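Local coordinates for solute Binding Protein, BlMnBP1 in complex with mannotriose (Bifidobacterium, PDB 6FUV) that binds beta-manno-oligosaccharides such as mannotriose, probably handing them to an ABC transporter for uptake into the cell, at residues Y138-F143 and D283-P288. Sequence-based numbering, arbitrary orientation.
Sequences YNAKVF and DVQYMP
The Tyr138 ring lies across strand 284-288, with Gln285 CB over one of its faces. Gln285 CB is 3.3 Å from Tyr138 CE1. The Met287 side chain crosses that of Tyr138 at about a right angle. Met287 CG comes within 3.5 Å of Tyr138 CD1, and the Met287 sulfur makes an oblique Met-aromatic contact. In Tyr138, CG sits between the backbone N and the carbonyl carbon (chi1 74°), which carries the ring over to the neighbouring strand. Phe143 joins from the helix. Tyr138 CD2 lies over the centre of its ring, and Met287 SD approaches that ring obliquely. An alanine in place of Tyr138 would probably open a gap between Gln285, Met287 and Phe143 and cost Met287 its contact with the tyrosine ring.

The strands 135-139 and 284-288 are antiparallel neighbours in a four-stranded sheet, with 284-288 at its edge. The sheet belongs to one lobe of this periplasmic-binding-protein fold. Tyr138 and Gln285 form the hydrogen-bonded pair: Tyr138 N donates to Gln285 O, and Gln285 N to Tyr138 O at 2.9 Å. Asn139 and Val284 are the non-hydrogen-bonded pair. Ala140 N then donates to Asp283 O (2.7 Å), where the chain turns into the helix.

Asn139 and Asp283 lie side by side, their amide and carboxylate planes 52° apart. Asn139 is the N-cap residue of the helix, and its OD1 accepts from Val142 N. Asn139 ND2 is hydrogen-bonded to Met256 O and to a water. That water donates to Asp283 OD2 (2.6 Å). The aliphatic part of Lys141 runs alongside Asp283, but its NZ forms a salt bridge with Glu145.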
loop_
_atom_site.group_PDB
_atom_site.type_symbol
_atom_site.label_atom_id
_atom_site.label_comp_id
_atom_site.label_asym_id
_atom_site.label_seq_id
_atom_site.Cartn_x
_atom_site.Cartn_y
_atom_site.Cartn_z
ATOM N N TYR A 138 1.367 15.962 -3.588
ATOM C CA TYR A 138 1.991 17.143 -4.179
ATOM C C TYR A 138 1.535 18.386 -3.429
ATOM O O TYR A 138 0.458 18.414 -2.831
ATOM C CB TYR A 138 1.642 17.277 -5.686
ATOM C CG TYR A 138 0.209 17.746 -5.986
ATOM C CD1 TYR A 138 -0.846 16.856 -5.985
ATOM C CD2 TYR A 138 -0.072 19.066 -6.249
ATOM C CE1 TYR A 138 -2.112 17.244 -6.228
ATOM C CE2 TYR A 138 -1.383 19.487 -6.500
ATOM C CZ TYR A 138 -2.408 18.556 -6.508
ATOM O OH TYR A 138 -3.733 18.954 -6.745
ATOM N N ASN A 139 2.396 19.394 -3.427
ATOM C CA ASN A 139 2.112 20.666 -2.792
ATOM C C ASN A 139 1.510 21.592 -3.853
ATOM O O ASN A 139 2.196 22.014 -4.783
ATOM C CB ASN A 139 3.365 21.271 -2.151
ATOM C CG ASN A 139 3.011 22.467 -1.228
ATOM O OD1 ASN A 139 2.488 23.452 -1.697
ATOM N ND2 ASN A 139 3.245 22.343 0.080
ATOM N N ALA A 140 0.218 21.876 -3.731
ATOM C CA ALA A 140 -0.481 22.736 -4.685
ATOM C C ALA A 140 0.067 24.172 -4.686
ATOM O O ALA A 140 0.177 24.801 -5.739
ATOM C CB ALA A 140 -1.971 22.729 -4.353
ATOM N N LYS A 141 0.416 24.715 -3.523
ATOM C CA LYS A 141 1.038 26.040 -3.515
ATOM C C LYS A 141 2.314 26.069 -4.371
ATOM O O LYS A 141 2.490 26.944 -5.237
ATOM C CB LYS A 141 1.321 26.445 -2.078
ATOM C CG LYS A 141 2.021 27.785 -1.911
ATOM C CD LYS A 141 2.335 28.020 -0.430
ATOM C CE LYS A 141 2.815 29.444 -0.155
ATOM N NZ LYS A 141 4.219 29.664 -0.618
ATOM N N VAL A 142 3.202 25.095 -4.163
ATOM C CA VAL A 142 4.372 25.005 -5.036
ATOM C C VAL A 142 3.937 24.917 -6.497
ATOM O O VAL A 142 4.506 25.573 -7.374
ATOM C CB VAL A 142 5.242 23.800 -4.644
ATOM C CG1 VAL A 142 6.290 23.581 -5.701
ATOM C CG2 VAL A 142 5.881 23.995 -3.280
ATOM N N PHE A 143 2.945 24.077 -6.786
ATOM C CA PHE A 143 2.493 23.927 -8.165
ATOM C C PHE A 143 2.022 25.269 -8.720
ATOM O O PHE A 143 2.252 25.574 -9.898
ATOM C CB PHE A 143 1.367 22.888 -8.235
ATOM C CG PHE A 143 1.848 21.477 -8.500
ATOM C CD1 PHE A 143 2.942 20.967 -7.845
ATOM C CD2 PHE A 143 1.190 20.662 -9.376
ATOM C CE1 PHE A 143 3.383 19.675 -8.098
ATOM C CE2 PHE A 143 1.607 19.382 -9.596
ATOM C CZ PHE A 143 2.723 18.891 -8.954
ATOM N N ASP A 283 -2.405 22.864 1.401
ATOM C CA ASP A 283 -1.514 22.802 0.244
ATOM C C ASP A 283 -1.120 21.371 -0.136
ATOM O O ASP A 283 -0.669 21.146 -1.257
ATOM C CB ASP A 283 -0.235 23.606 0.485
ATOM C CG ASP A 283 -0.502 25.057 0.941
ATOM O OD1 ASP A 283 -1.556 25.615 0.605
ATOM O OD2 ASP A 283 0.385 25.655 1.544
ATOM N N VAL A 284 -1.293 20.403 0.754
ATOM C CA VAL A 284 -0.921 19.020 0.491
ATOM C C VAL A 284 -2.119 18.311 -0.122
ATOM O O VAL A 284 -3.152 18.126 0.522
ATOM C CB VAL A 284 -0.451 18.316 1.771
ATOM C CG1 VAL A 284 -0.001 16.934 1.408
ATOM C CG2 VAL A 284 0.596 19.133 2.477
ATOM N N GLN A 285 -1.975 17.889 -1.363
ATOM C CA GLN A 285 -3.039 17.331 -2.171
ATOM C C GLN A 285 -2.604 15.980 -2.709
ATOM O O GLN A 285 -1.477 15.537 -2.538
ATOM C CB GLN A 285 -3.389 18.263 -3.333
ATOM C CG GLN A 285 -3.901 19.603 -2.893
ATOM C CD GLN A 285 -5.292 19.538 -2.365
ATOM O OE1 GLN A 285 -6.120 18.825 -2.889
ATOM N NE2 GLN A 285 -5.554 20.273 -1.292
ATOM N N TYR A 286 -3.516 15.341 -3.415
ATOM C CA TYR A 286 -3.308 13.989 -3.913
ATOM C C TYR A 286 -3.808 13.914 -5.338
ATOM O O TYR A 286 -4.960 14.205 -5.582
ATOM C CB TYR A 286 -4.055 13.010 -3.010
ATOM C CG TYR A 286 -3.874 11.548 -3.348
ATOM C CD1 TYR A 286 -2.631 10.990 -3.435
ATOM C CD2 TYR A 286 -4.965 10.740 -3.569
ATOM C CE1 TYR A 286 -2.480 9.656 -3.720
ATOM C CE2 TYR A 286 -4.842 9.434 -3.879
ATOM C CZ TYR A 286 -3.599 8.877 -3.937
ATOM O OH TYR A 286 -3.482 7.558 -4.270
ATOM N N MET A 287 -2.937 13.533 -6.254
ATOM C CA MET A 287 -3.287 13.385 -7.651
ATOM C C MET A 287 -3.111 11.961 -8.162
ATOM O O MET A 287 -2.289 11.184 -7.656
ATOM C CB MET A 287 -2.464 14.324 -8.543
ATOM C CG MET A 287 -1.037 14.310 -8.358
ATOM S SD MET A 287 -0.148 15.272 -9.624
ATOM C CE MET A 287 -0.137 14.046 -10.851
ATOM N N PRO A 288 -3.859 11.624 -9.209
ATOM C CA PRO A 288 -3.647 10.334 -9.873
ATOM C C PRO A 288 -2.238 10.263 -10.428
ATOM O O PRO A 288 -1.643 11.271 -10.791
ATOM C CB PRO A 288 -4.689 10.333 -10.986
ATOM C CG PRO A 288 -5.775 11.194 -10.401
ATOM C CD PRO A 288 -5.054 12.301 -9.725
HETATM O O HOH W 1 2.804 24.711 1.923
#